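Local coordinates for putative mannose-6-phosphate isomerase YvyI (Bacillus subtilis, PDB 1QWR), which probably catalyses the interconversion of D-mannose 6-phosphate and D-fructose 6-phosphate, using one bound zinc ion per subunit, at residues W42-H47 with G294-L299; G76-D81 with D267-I272; F167-S172 with T244-E249; L185-N190 with F251-W256; E232-E235 with I240-K243. One frame throughout, in Å; residues are numbered along the deposited sequence.

Contact 1: W42-H47 with G294-L299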
# COMPACT_ATOMS: atom_id res chain seq x y z
N TRP A 42 7.91 -4.19 -0.42
CA TRP A 42 6.70 -5.00 -0.43
C TRP A 42 6.75 -5.59 0.99
O TRP A 42 7.46 -6.56 1.28
CB TRP A 42 6.81 -6.07 -1.53
CG TRP A 42 6.70 -5.45 -2.92
CD1 TRP A 42 6.98 -4.15 -3.26
CD2 TRP A 42 6.28 -6.10 -4.12
NE1 TRP A 42 6.75 -3.96 -4.62
CE2 TRP A 42 6.32 -5.15 -5.16
CE3 TRP A 42 5.87 -7.41 -4.42
CZ2 TRP A 42 5.96 -5.45 -6.48
CZ3 TRP A 42 5.51 -7.72 -5.73
CH2 TRP A 42 5.56 -6.74 -6.74
N ALA A 43 5.98 -4.94 1.87
CA ALA A 43 5.95 -5.19 3.32
C ALA A 43 5.07 -6.33 3.81
O ALA A 43 5.49 -7.14 4.64
CB ALA A 43 5.57 -3.86 4.01
N ILE A 44 3.83 -6.37 3.36
CA ILE A 44 2.97 -7.52 3.67
C ILE A 44 2.57 -7.92 2.25
O ILE A 44 1.76 -7.27 1.60
CB ILE A 44 1.75 -7.15 4.52
CG1 ILE A 44 2.20 -6.66 5.92
CG2 ILE A 44 0.86 -8.40 4.70
CD1 ILE A 44 2.23 -5.12 6.09
N SER A 45 3.16 -9.00 1.76
CA SER A 45 2.90 -9.40 0.39
C SER A 45 2.74 -10.88 0.17
O SER A 45 3.47 -11.68 0.77
CB SER A 45 4.06 -8.92 -0.50
OG SER A 45 4.11 -9.57 -1.78
N ALA A 46 1.78 -11.24 -0.67
CA ALA A 46 1.60 -12.63 -1.08
C ALA A 46 1.63 -12.61 -2.62
O ALA A 46 1.18 -13.55 -3.29
CB ALA A 46 0.28 -13.20 -0.60
N HIS A 47 2.16 -11.53 -3.19
CA HIS A 47 2.20 -11.49 -4.65
C HIS A 47 3.32 -12.41 -5.14
O HIS A 47 4.41 -12.39 -4.58
CB HIS A 47 2.42 -10.06 -5.17
CG HIS A 47 2.08 -9.90 -6.62
ND1 HIS A 47 2.93 -10.31 -7.63
CD2 HIS A 47 0.94 -9.49 -7.22
CE1 HIS A 47 2.32 -10.17 -8.80
NE2 HIS A 47 1.11 -9.67 -8.58
N GLY A 294 9.36 -0.04 11.19
CA GLY A 294 9.84 -0.94 10.16
C GLY A 294 9.31 -2.36 10.28
O GLY A 294 9.48 -3.16 9.35
N ASP A 295 8.70 -2.70 11.41
CA ASP A 295 8.11 -4.04 11.55
C ASP A 295 6.77 -4.09 10.81
O ASP A 295 6.02 -3.11 10.80
CB ASP A 295 7.80 -4.40 13.01
CG ASP A 295 9.04 -4.76 13.82
OD1 ASP A 295 10.04 -5.22 13.25
OD2 ASP A 295 8.96 -4.59 15.05
N HIS A 296 6.48 -5.24 10.20
CA HIS A 296 5.22 -5.48 9.51
C HIS A 296 4.78 -6.85 10.01
O HIS A 296 5.59 -7.80 10.06
CB HIS A 296 5.44 -5.49 8.00
CG HIS A 296 5.96 -4.19 7.48
ND1 HIS A 296 5.17 -3.06 7.38
CD2 HIS A 296 7.20 -3.83 7.10
CE1 HIS A 296 5.91 -2.05 6.95
NE2 HIS A 296 7.15 -2.49 6.78
N PHE A 297 3.51 -6.96 10.37
CA PHE A 297 3.02 -8.23 10.89
C PHE A 297 1.53 -8.38 10.75
O PHE A 297 0.79 -7.40 10.53
CB PHE A 297 3.42 -8.39 12.37
CG PHE A 297 2.89 -7.30 13.27
CD1 PHE A 297 1.70 -7.47 14.00
CD2 PHE A 297 3.60 -6.12 13.42
CE1 PHE A 297 1.23 -6.45 14.86
CE2 PHE A 297 3.15 -5.10 14.28
CZ PHE A 297 1.96 -5.26 15.01
N ILE A 298 1.10 -9.63 10.88
CA ILE A 298 -0.31 -9.96 10.81
C ILE A 298 -0.74 -10.49 12.16
O ILE A 298 -0.04 -11.31 12.77
CB ILE A 298 -0.55 -11.03 9.72
CG1 ILE A 298 -0.44 -10.39 8.34
CG2 ILE A 298 -1.93 -11.69 9.92
CD1 ILE A 298 -0.49 -11.39 7.20
N LEU A 299 -1.87 -9.98 12.67
CA LEU A 299 -2.44 -10.49 13.89
C LEU A 299 -3.53 -11.44 13.36
O LEU A 299 -4.49 -11.00 12.70
CB LEU A 299 -3.07 -9.37 14.76
CG LEU A 299 -2.07 -8.32 15.26
CD1 LEU A 299 -2.78 -7.19 16.05
CD2 LEU A 299 -1.03 -9.01 16.14
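Ala-43 and Ile-44 meet the side chain of His-296 from two directions. The methyl of Ala-43 sits almost exactly over the centre of the imidazole: CB lies 3.3 Å from the centroid of the His-296 ring and 1° off its normal, so all five ring atoms are nearly equidistant from it, a clear CH-pi contact. Ile-44 crosses obliquely near CB of the histidine. With CG1 beside the backbone N and chi2 at 100°, well away from a staggered value, its chain brings CD1 to 3.8 Å from His-296 CB and as far from His-296 ND1. The other branch of Ile-44 extends the apolar surface, its CG2 lying 4.1 Å from CD1 of Ile-298. No hydrogen bond crosses the contact. Both imidazole nitrogens are hydrogen-bonded elsewhere: ND1 bonds to the Ser-274 hydroxyl and NE2 to that of Tyr-31, which should fix the rotation of the ring beneath the methyl. The two strands run in nearly the same direction, 24° apart, with axes 6.7 Å from each other at closest. Ala-43 and Ile-44 form a classic beta bulge opposite Thr-87 of strand 85-92. Around this buried packing, Leu-89 of that strand touches His-296, Ile-272 and Ser-274 of strand 271-276 touch Ile-44, and Leu-64 of helix 64-70 reaches both isoleucines.

Contact 2: G76-D81 with D267-I272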
# COMPACT_ATOMS: atom_id res chain seq x y z
N GLY A 76 -8.80 -16.55 9.59
CA GLY A 76 -10.22 -16.68 9.89
C GLY A 76 -11.04 -17.43 8.87
O GLY A 76 -12.27 -17.29 8.82
N GLY A 77 -10.37 -18.25 8.07
CA GLY A 77 -11.06 -19.04 7.06
C GLY A 77 -11.75 -18.26 5.97
O GLY A 77 -12.66 -18.78 5.34
N VAL A 78 -11.33 -17.03 5.71
CA VAL A 78 -11.99 -16.25 4.66
C VAL A 78 -11.76 -16.83 3.27
O VAL A 78 -10.75 -17.49 3.01
CB VAL A 78 -11.53 -14.79 4.69
CG1 VAL A 78 -12.08 -14.11 5.94
CG2 VAL A 78 -10.03 -14.72 4.67
N GLU A 79 -12.71 -16.57 2.40
CA GLU A 79 -12.69 -17.06 1.02
C GLU A 79 -11.79 -16.27 0.08
O GLU A 79 -11.50 -15.09 0.31
CB GLU A 79 -14.11 -17.03 0.44
CG GLU A 79 -14.54 -18.33 -0.18
CD GLU A 79 -14.80 -19.40 0.87
OE1 GLU A 79 -13.89 -19.68 1.68
OE2 GLU A 79 -15.92 -19.95 0.87
N GLY A 80 -11.37 -16.93 -1.00
CA GLY A 80 -10.54 -16.29 -2.00
C GLY A 80 -9.40 -17.19 -2.45
O GLY A 80 -8.80 -17.91 -1.65
N ASP A 81 -9.09 -17.15 -3.73
CA ASP A 81 -8.00 -17.97 -4.24
C ASP A 81 -6.65 -17.47 -3.73
O ASP A 81 -5.70 -18.24 -3.62
CB ASP A 81 -7.94 -17.95 -5.78
CG ASP A 81 -9.20 -18.47 -6.44
OD1 ASP A 81 -9.78 -19.45 -5.94
OD2 ASP A 81 -9.59 -17.91 -7.49
N ASP A 267 -10.77 -8.36 16.57
CA ASP A 267 -12.07 -8.95 16.27
C ASP A 267 -12.37 -9.13 14.80
O ASP A 267 -13.50 -9.39 14.43
CB ASP A 267 -13.20 -8.14 16.92
CG ASP A 267 -13.13 -8.14 18.43
OD1 ASP A 267 -13.06 -9.23 19.04
OD2 ASP A 267 -13.13 -7.03 19.01
N GLU A 268 -11.35 -8.97 13.94
CA GLU A 268 -11.56 -9.14 12.51
C GLU A 268 -11.03 -10.51 12.09
O GLU A 268 -10.53 -11.28 12.91
CB GLU A 268 -10.82 -8.05 11.72
CG GLU A 268 -11.22 -6.60 12.05
CD GLU A 268 -12.70 -6.32 11.79
OE1 GLU A 268 -13.26 -6.87 10.82
OE2 GLU A 268 -13.30 -5.53 12.57
N SER A 269 -11.11 -10.80 10.79
CA SER A 269 -10.59 -12.08 10.30
C SER A 269 -9.08 -12.15 10.51
O SER A 269 -8.52 -13.22 10.75
CB SER A 269 -10.94 -12.24 8.83
OG SER A 269 -12.34 -12.43 8.71
N PHE A 270 -8.43 -11.01 10.38
CA PHE A 270 -6.99 -10.86 10.64
C PHE A 270 -6.67 -9.38 10.45
O PHE A 270 -7.42 -8.66 9.78
CB PHE A 270 -6.14 -11.71 9.69
CG PHE A 270 -6.35 -11.41 8.24
CD1 PHE A 270 -5.55 -10.48 7.57
CD2 PHE A 270 -7.34 -12.09 7.53
CE1 PHE A 270 -5.74 -10.23 6.20
CE2 PHE A 270 -7.54 -11.85 6.17
CZ PHE A 270 -6.74 -10.92 5.50
N LEU A 271 -5.59 -8.91 11.07
CA LEU A 271 -5.20 -7.50 10.92
C LEU A 271 -3.81 -7.41 10.34
O LEU A 271 -2.92 -8.14 10.78
CB LEU A 271 -5.19 -6.79 12.29
CG LEU A 271 -6.53 -6.62 13.01
CD1 LEU A 271 -6.29 -5.82 14.31
CD2 LEU A 271 -7.54 -5.90 12.10
N ILE A 272 -3.65 -6.55 9.34
CA ILE A 272 -2.36 -6.30 8.69
C ILE A 272 -1.82 -5.04 9.38
O ILE A 272 -2.49 -4.00 9.34
CB ILE A 272 -2.55 -6.01 7.20
CG1 ILE A 272 -3.05 -7.26 6.50
CG2 ILE A 272 -1.21 -5.48 6.60
CD1 ILE A 272 -3.53 -7.02 5.05
O HOH W 1 -13.38 -14.75 9.85
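Val-78 presents its two methyls to different neighbours, Ser-269 and Phe-270. Its chi1 of -70° puts CG1 anti to the carbonyl carbon and CG2 in the crowded position between backbone N and carbonyl carbon. CG1 leans on the serine, 3.3 Å from Ser-269 OG and 3.6 Å from Ser-269 CB. The second methyl, CG2, arrives at the rim of the phenyl ring, near its plane, 4.1 Å from Phe-270 CE2, and the two side chains cross at about a right angle. Phe-270 reaches this position with chi1 at 58°, which folds its ring back over its own main chain. The hydroxyl of Ser-269 touches the valine methyl and also holds a water molecule: Ser-269 OG is 2.8 Å from the water oxygen, which donates a hydrogen bond to Gly-76 O at 3.0 Å. The water thereby bridges the two segments, which have no direct hydrogen bond between them. Gly-76, lacking a side chain and having positive phi, lies close against the serine backbone, with its CA 4.6 Å from Ser-269 CA. Phe-270 is buried, while the glycine end is exposed, so the contact passes from apolar packing to hydrated surface. It joins the loop between helix 64-70 and strand 85-92 to the residues leading into strand 271-276. Ile-319 packs on both Val-78 and Phe-270, Phe-75 meets the Phe-270 ring edge-to-face, and Arg-72 and Trp-68 bond to the loop carbonyls of Val-78 and Gly-80.

Contact 3: F167-S172 with T244-E249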
# COMPACT_ATOMS: atom_id res chain seq x y z
N PHE A 167 -4.57 11.25 3.56
CA PHE A 167 -4.97 9.92 3.10
C PHE A 167 -5.74 10.09 1.81
O PHE A 167 -6.63 10.93 1.73
CB PHE A 167 -5.86 9.21 4.11
CG PHE A 167 -6.30 7.82 3.66
CD1 PHE A 167 -5.55 6.69 3.99
CD2 PHE A 167 -7.47 7.65 2.91
CE1 PHE A 167 -5.96 5.40 3.60
CE2 PHE A 167 -7.88 6.36 2.51
CZ PHE A 167 -7.11 5.24 2.86
N TYR A 168 -5.37 9.30 0.80
CA TYR A 168 -6.06 9.34 -0.49
C TYR A 168 -6.50 7.95 -0.93
O TYR A 168 -5.72 7.01 -0.92
CB TYR A 168 -5.16 9.93 -1.58
CG TYR A 168 -4.78 11.36 -1.31
CD1 TYR A 168 -3.63 11.66 -0.59
CD2 TYR A 168 -5.63 12.41 -1.66
CE1 TYR A 168 -3.33 12.99 -0.22
CE2 TYR A 168 -5.35 13.72 -1.30
CZ TYR A 168 -4.21 14.01 -0.57
OH TYR A 168 -3.96 15.30 -0.14
N TYR A 169 -7.76 7.84 -1.33
CA TYR A 169 -8.30 6.57 -1.81
C TYR A 169 -8.22 6.64 -3.33
O TYR A 169 -8.60 7.66 -3.93
CB TYR A 169 -9.74 6.42 -1.34
CG TYR A 169 -10.35 5.09 -1.67
CD1 TYR A 169 -9.97 3.95 -0.98
CD2 TYR A 169 -11.33 4.98 -2.65
CE1 TYR A 169 -10.57 2.72 -1.25
CE2 TYR A 169 -11.93 3.76 -2.93
CZ TYR A 169 -11.55 2.63 -2.21
OH TYR A 169 -12.20 1.45 -2.42
N VAL A 170 -7.71 5.58 -3.96
CA VAL A 170 -7.51 5.55 -5.41
C VAL A 170 -8.22 4.38 -6.06
O VAL A 170 -7.64 3.31 -6.26
CB VAL A 170 -6.01 5.46 -5.76
CG1 VAL A 170 -5.79 5.75 -7.26
CG2 VAL A 170 -5.21 6.44 -4.90
N PRO A 171 -9.50 4.56 -6.41
CA PRO A 171 -10.28 3.49 -7.03
C PRO A 171 -9.60 3.06 -8.32
O PRO A 171 -8.98 3.88 -9.00
CB PRO A 171 -11.62 4.17 -7.33
CG PRO A 171 -11.71 5.24 -6.28
CD PRO A 171 -10.32 5.78 -6.21
N SER A 172 -9.70 1.78 -8.67
CA SER A 172 -9.12 1.32 -9.92
C SER A 172 -9.85 2.16 -11.00
O SER A 172 -11.02 2.55 -10.81
CB SER A 172 -9.39 -0.16 -10.13
OG SER A 172 -10.78 -0.42 -10.08
N THR A 244 -9.97 6.24 11.41
CA THR A 244 -10.53 5.33 10.40
C THR A 244 -10.50 6.13 9.10
O THR A 244 -11.21 7.14 8.96
CB THR A 244 -11.99 4.96 10.74
OG1 THR A 244 -12.03 4.26 11.99
CG2 THR A 244 -12.59 4.08 9.64
N PHE A 245 -9.65 5.72 8.17
CA PHE A 245 -9.52 6.44 6.90
C PHE A 245 -10.56 6.03 5.88
O PHE A 245 -11.06 6.86 5.12
CB PHE A 245 -8.14 6.20 6.29
CG PHE A 245 -7.01 6.77 7.08
CD1 PHE A 245 -6.86 8.15 7.22
CD2 PHE A 245 -6.04 5.92 7.64
CE1 PHE A 245 -5.76 8.68 7.90
CE2 PHE A 245 -4.94 6.44 8.33
CZ PHE A 245 -4.80 7.83 8.46
N VAL A 246 -10.87 4.74 5.85
CA VAL A 246 -11.82 4.23 4.89
C VAL A 246 -12.26 2.83 5.27
O VAL A 246 -11.52 2.07 5.92
CB VAL A 246 -11.23 4.21 3.44
CG1 VAL A 246 -10.10 3.15 3.34
CG2 VAL A 246 -12.33 3.93 2.43
N GLN A 247 -13.49 2.51 4.88
CA GLN A 247 -14.05 1.20 5.09
C GLN A 247 -14.70 0.90 3.75
O GLN A 247 -15.89 1.14 3.55
CB GLN A 247 -15.07 1.25 6.23
CG GLN A 247 -14.39 1.53 7.56
CD GLN A 247 -15.35 1.52 8.73
OE1 GLN A 247 -16.34 2.23 8.73
NE2 GLN A 247 -15.04 0.72 9.74
N GLY A 248 -13.88 0.38 2.84
CA GLY A 248 -14.36 0.13 1.49
C GLY A 248 -14.64 -1.31 1.11
O GLY A 248 -14.55 -2.22 1.93
N GLU A 249 -14.97 -1.51 -0.16
CA GLU A 249 -15.28 -2.85 -0.66
C GLU A 249 -14.08 -3.77 -0.62
O GLU A 249 -14.23 -4.97 -0.46
CB GLU A 249 -15.78 -2.77 -2.10
CG GLU A 249 -16.83 -1.70 -2.34
CD GLU A 249 -17.20 -1.55 -3.81
OE1 GLU A 249 -17.85 -0.53 -4.16
OE2 GLU A 249 -16.84 -2.44 -4.63
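Phe-167 and Phe-245 lie on strands that run nearly in the same direction, 11° apart, yet are too far from each other to pair: the axes approach no closer than 8.0 Å, and the CA atoms of Phe-167 and Phe-245 are 6.9 Å apart. The strands pack through their side chains, without a hydrogen bond between them. Strand 244-247 is irregular here, because Phe-245 and Val-246 form a classic beta bulge opposite Val-253; this turns two successive side chains toward strand 167-170. Side-chain packing between strands that are not hydrogen-bonded neighbours is consistent with the cupin-type beta architecture of the family. Strand 167-170 pairs with 119-126, which carries the zinc ligand Glu-119, and strand 240-247 pairs with 252-259. The phenylalanine planes are within 4° of parallel, but the rings are slid so far that they barely overlap. What lies over the centre of the Phe-167 ring is the CB of Phe-245, 3.4 Å from the centroid, a CH-pi contact. In return, Phe-167 CB lies 3.4 Å from Phe-245 CD1. Val-246 splits its methyls between two aromatics. CG1, between its own backbone N and carbonyl carbon (chi1 68°), approaches Phe-167 CZ obliquely at 3.7 Å, whereas CG2 is 4.1 Å from Tyr-169 CD1. Tyr-122 and Lys-255 also touch Phe-245, and Cys-120 and Val-253 touch Phe-167.

Contact 4: L185-N190 with F251-W256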
# COMPACT_ATOMS: atom_id res chain seq x y z
N LEU A 185 2.76 4.89 2.72
CA LEU A 185 2.35 3.53 3.11
C LEU A 185 1.14 3.31 2.17
O LEU A 185 0.07 3.93 2.34
CB LEU A 185 1.94 3.45 4.58
CG LEU A 185 1.64 2.05 5.20
CD1 LEU A 185 0.44 1.42 4.51
CD2 LEU A 185 2.85 1.16 5.06
N GLU A 186 1.32 2.42 1.19
CA GLU A 186 0.32 2.11 0.19
C GLU A 186 -0.35 0.76 0.46
O GLU A 186 0.32 -0.27 0.51
CB GLU A 186 0.99 2.08 -1.18
CG GLU A 186 0.05 1.97 -2.38
CD GLU A 186 0.85 1.92 -3.66
OE1 GLU A 186 1.63 0.97 -3.83
OE2 GLU A 186 0.70 2.85 -4.50
N THR A 187 -1.66 0.78 0.63
CA THR A 187 -2.38 -0.47 0.86
C THR A 187 -3.17 -0.71 -0.43
O THR A 187 -3.87 0.17 -0.89
CB THR A 187 -3.30 -0.36 2.10
OG1 THR A 187 -2.49 -0.08 3.26
CG2 THR A 187 -4.04 -1.70 2.36
N GLN A 188 -3.03 -1.89 -1.02
CA GLN A 188 -3.70 -2.15 -2.30
C GLN A 188 -4.17 -3.61 -2.42
O GLN A 188 -3.89 -4.43 -1.54
CB GLN A 188 -2.70 -1.82 -3.42
CG GLN A 188 -1.49 -2.77 -3.49
CD GLN A 188 -0.16 -2.03 -3.70
OE1 GLN A 188 0.43 -1.48 -2.75
NE2 GLN A 188 0.30 -1.99 -4.93
N GLN A 189 -4.92 -3.93 -3.47
CA GLN A 189 -5.31 -5.31 -3.67
C GLN A 189 -4.01 -5.99 -4.08
O GLN A 189 -3.09 -5.33 -4.56
CB GLN A 189 -6.29 -5.47 -4.83
CG GLN A 189 -7.62 -4.81 -4.60
CD GLN A 189 -8.55 -5.07 -5.75
OE1 GLN A 189 -9.13 -6.16 -5.87
NE2 GLN A 189 -8.68 -4.10 -6.63
N ASN A 190 -3.97 -7.32 -3.91
CA ASN A 190 -2.81 -8.17 -4.26
C ASN A 190 -2.74 -8.29 -5.80
O ASN A 190 -3.30 -9.19 -6.42
CB ASN A 190 -3.02 -9.53 -3.59
CG ASN A 190 -1.95 -10.54 -3.95
OD1 ASN A 190 -0.89 -10.19 -4.49
ND2 ASN A 190 -2.22 -11.80 -3.65
N PHE A 251 -10.99 -3.03 1.27
CA PHE A 251 -10.23 -2.94 2.52
C PHE A 251 -10.68 -1.77 3.37
O PHE A 251 -11.39 -0.88 2.90
CB PHE A 251 -8.71 -2.77 2.22
CG PHE A 251 -8.40 -1.70 1.18
CD1 PHE A 251 -8.53 -0.34 1.48
CD2 PHE A 251 -8.00 -2.08 -0.12
CE1 PHE A 251 -8.25 0.65 0.50
CE2 PHE A 251 -7.71 -1.11 -1.11
CZ PHE A 251 -7.84 0.26 -0.81
N SER A 252 -10.28 -1.80 4.63
CA SER A 252 -10.56 -0.74 5.61
C SER A 252 -9.15 -0.43 6.13
O SER A 252 -8.36 -1.36 6.41
CB SER A 252 -11.43 -1.26 6.77
OG SER A 252 -12.76 -1.58 6.31
N VAL A 253 -8.83 0.85 6.27
CA VAL A 253 -7.50 1.25 6.71
C VAL A 253 -7.62 2.23 7.87
O VAL A 253 -8.49 3.10 7.84
CB VAL A 253 -6.73 1.90 5.56
CG1 VAL A 253 -5.26 2.22 6.00
CG2 VAL A 253 -6.73 0.93 4.35
N TYR A 254 -6.72 2.09 8.84
CA TYR A 254 -6.74 2.90 10.06
C TYR A 254 -5.35 3.30 10.52
O TYR A 254 -4.35 2.70 10.14
CB TYR A 254 -7.31 2.09 11.22
CG TYR A 254 -8.56 1.34 10.92
CD1 TYR A 254 -9.78 1.76 11.45
CD2 TYR A 254 -8.54 0.19 10.14
CE1 TYR A 254 -10.94 1.06 11.21
CE2 TYR A 254 -9.70 -0.53 9.88
CZ TYR A 254 -10.91 -0.08 10.43
OH TYR A 254 -12.07 -0.80 10.24
N LYS A 255 -5.30 4.31 11.39
CA LYS A 255 -4.03 4.72 11.97
C LYS A 255 -4.20 4.57 13.48
O LYS A 255 -5.22 4.99 14.05
CB LYS A 255 -3.67 6.17 11.64
CG LYS A 255 -2.38 6.62 12.35
CD LYS A 255 -1.74 7.88 11.74
CE LYS A 255 -2.47 9.14 12.14
NZ LYS A 255 -1.65 10.35 11.74
N TRP A 256 -3.24 3.90 14.12
CA TRP A 256 -3.26 3.76 15.57
C TRP A 256 -2.13 4.63 16.09
O TRP A 256 -0.96 4.42 15.75
CB TRP A 256 -2.95 2.34 16.05
CG TRP A 256 -3.97 1.30 15.71
CD1 TRP A 256 -5.24 1.50 15.26
CD2 TRP A 256 -3.83 -0.10 15.91
NE1 TRP A 256 -5.91 0.30 15.18
CE2 TRP A 256 -5.06 -0.70 15.57
CE3 TRP A 256 -2.77 -0.92 16.34
CZ2 TRP A 256 -5.27 -2.09 15.65
CZ3 TRP A 256 -2.98 -2.30 16.42
CH2 TRP A 256 -4.22 -2.87 16.08
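Phe-251 turns its ring toward the backbone of Thr-187 and Gln-188, while Val-253 points a methyl at the side chain of Thr-187. The phenyl group is met obliquely by both backbone atoms: the carbonyl O of Thr-187 lies 4.0 Å from Phe-251 CZ, and Gln-188 CA is 4.3 Å from Phe-251 CE2. Phe-251 comes from the residue just before strand 252-259, and a chi1 of 47° sets the ring above its own main chain. The second meeting is looser and methyl to methyl, Thr-187 CG2 standing 4.3 Å from Val-253 CG2. No hydrogen bond links the segments, the nearest CA atoms, those of Thr-187 and Val-253, being 8.0 Å apart. Such interior packing between differently paired strands is consistent with the cupin-type beta architecture of the family. The CB of Gln-188 points away from Phe-251, and the nearest atom of its side chain is about 6 Å from the zinc ion. Strand 182-189 thus turns Thr-187 to this packing while Gln-188 lies near the zinc ligand Glu-119. That strand runs between strands 85-92 and 119-126, whereas strand 252-259 is flanked by 240-247 and 312-318; Cys-120 of strand 119-126 touches Thr-187, Phe-251 and Val-253 alike.

Contact 5: E232-E235 with I240-K243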
# COMPACT_ATOMS: atom_id res chain seq x y z
N GLU A 232 -13.79 10.36 7.09
CA GLU A 232 -12.90 9.82 8.11
C GLU A 232 -13.55 10.01 9.48
O GLU A 232 -14.42 10.86 9.64
CB GLU A 232 -11.55 10.53 8.06
CG GLU A 232 -10.91 10.54 6.69
CD GLU A 232 -9.65 11.37 6.64
OE1 GLU A 232 -9.60 12.42 7.32
OE2 GLU A 232 -8.71 10.98 5.92
N SER A 233 -13.12 9.18 10.43
CA SER A 233 -13.61 9.22 11.81
C SER A 233 -12.43 9.03 12.74
O SER A 233 -11.47 8.33 12.39
CB SER A 233 -14.60 8.08 12.08
OG SER A 233 -15.87 8.35 11.55
N THR A 234 -12.48 9.63 13.92
CA THR A 234 -11.41 9.43 14.88
C THR A 234 -12.00 9.18 16.26
O THR A 234 -12.98 9.81 16.64
CB THR A 234 -10.50 10.65 15.00
OG1 THR A 234 -9.87 10.90 13.74
CG2 THR A 234 -9.45 10.44 16.10
N GLU A 235 -11.44 8.22 16.99
CA GLU A 235 -11.94 8.00 18.33
C GLU A 235 -10.76 7.70 19.21
O GLU A 235 -9.73 7.21 18.74
CB GLU A 235 -12.97 6.88 18.36
CG GLU A 235 -12.45 5.48 18.19
CD GLU A 235 -13.58 4.47 18.33
OE1 GLU A 235 -14.53 4.55 17.54
OE2 GLU A 235 -13.52 3.62 19.24
N ILE A 240 -4.58 5.33 23.30
CA ILE A 240 -4.62 5.30 21.83
C ILE A 240 -5.69 6.14 21.13
O ILE A 240 -6.81 6.29 21.63
CB ILE A 240 -4.78 3.81 21.34
CG1 ILE A 240 -4.75 3.72 19.81
CG2 ILE A 240 -6.07 3.21 21.91
CD1 ILE A 240 -4.76 2.24 19.29
N THR A 241 -5.32 6.72 19.99
CA THR A 241 -6.27 7.45 19.17
C THR A 241 -6.32 6.66 17.86
O THR A 241 -5.28 6.36 17.29
CB THR A 241 -5.80 8.88 18.89
OG1 THR A 241 -5.97 9.65 20.09
CG2 THR A 241 -6.60 9.50 17.77
N ILE A 242 -7.52 6.30 17.39
CA ILE A 242 -7.66 5.53 16.16
C ILE A 242 -8.34 6.36 15.10
O ILE A 242 -9.45 6.86 15.32
CB ILE A 242 -8.50 4.25 16.38
CG1 ILE A 242 -7.82 3.39 17.45
CG2 ILE A 242 -8.66 3.47 15.06
CD1 ILE A 242 -8.64 2.19 17.90
N LYS A 243 -7.69 6.53 13.96
CA LYS A 243 -8.33 7.24 12.86
C LYS A 243 -8.72 6.18 11.85
O LYS A 243 -7.89 5.29 11.53
CB LYS A 243 -7.36 8.23 12.21
CG LYS A 243 -8.00 9.10 11.12
CD LYS A 243 -7.13 10.33 10.93
CE LYS A 243 -7.70 11.34 9.94
NZ LYS A 243 -6.80 12.56 9.94
O HOH W 2 -5.95 12.62 7.09
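Lys-243 passes obliquely over Thr-234 and ends beside Glu-232. Its CG is anti to the backbone N, chi1 -175°, and the chain beyond is extended, so each successive atom passes a new neighbour. CB is 4.0 Å from OG1 of Thr-234 and also near the carbonyl O of Ser-233. CG comes closest to the threonine hydroxyl, 3.7 Å from Thr-234 OG1, and CD still touches it. CE then reaches the carboxylate, 3.4 Å from Glu-232 OE1. At the tip the charge pairing is loose: NZ makes a long salt bridge of 3.8 Å to Glu-232 OE1. A water molecule accepts a hydrogen bond from Lys-243 NZ at 3.0 Å and gives a weak one to Glu-232 OE2, adding an indirect link between the two charges. On the same face, the methyls Thr-234 CG2 and Thr-241 CG2 are pressed together at 3.4 Å, tighter than usual for carbons; the hydroxyl of Thr-241 is bonded to Ser-236. Thr-234 and Lys-243 form a non-hydrogen-bonded antiparallel pair, and Glu-235 and Ile-242 form the hydrogen-bonded pair that follows, with their side chains on the other face. Its two bonds are Glu-235 N to Ile-242 O at 2.9 Å, and Ile-242 N to Glu-235 O at 2.7 Å, the latter almost straight (174° at the hydrogen). CA-H...O contacts from Thr-234, Thr-241 and Lys-243 supplement them. On its other side, strand 240-247 bonds to strand 252-259. Antiparallel strands at 167°, joined by a short connection, make this a surface beta hairpin.

Overall arrangement
Contacts 1 and 4 are buried and made of side-chain packing between strands that do not pair, in contact 4 partly against backbone; contact 3 packs in the same way but is partly buried. Contact 2, at a loop, adds a bridging water, and contact 5, at the surface, is the one with backbone pairing and a long salt bridge across its segments. Contacts 3 and 5 share strand 240-247, which pairs with strand 252-259 of contact 4: Phe-245 and Val-246 bond to Val-253, and Lys-243 to Lys-255. Contacts 1 and 2 join through strands 296-299 and 271-276, where Ile-44 also packs on Ile-272. Contacts 3 and 4 lie nearest the zinc site, whereas contacts 1, 2 and 5 lie away from it.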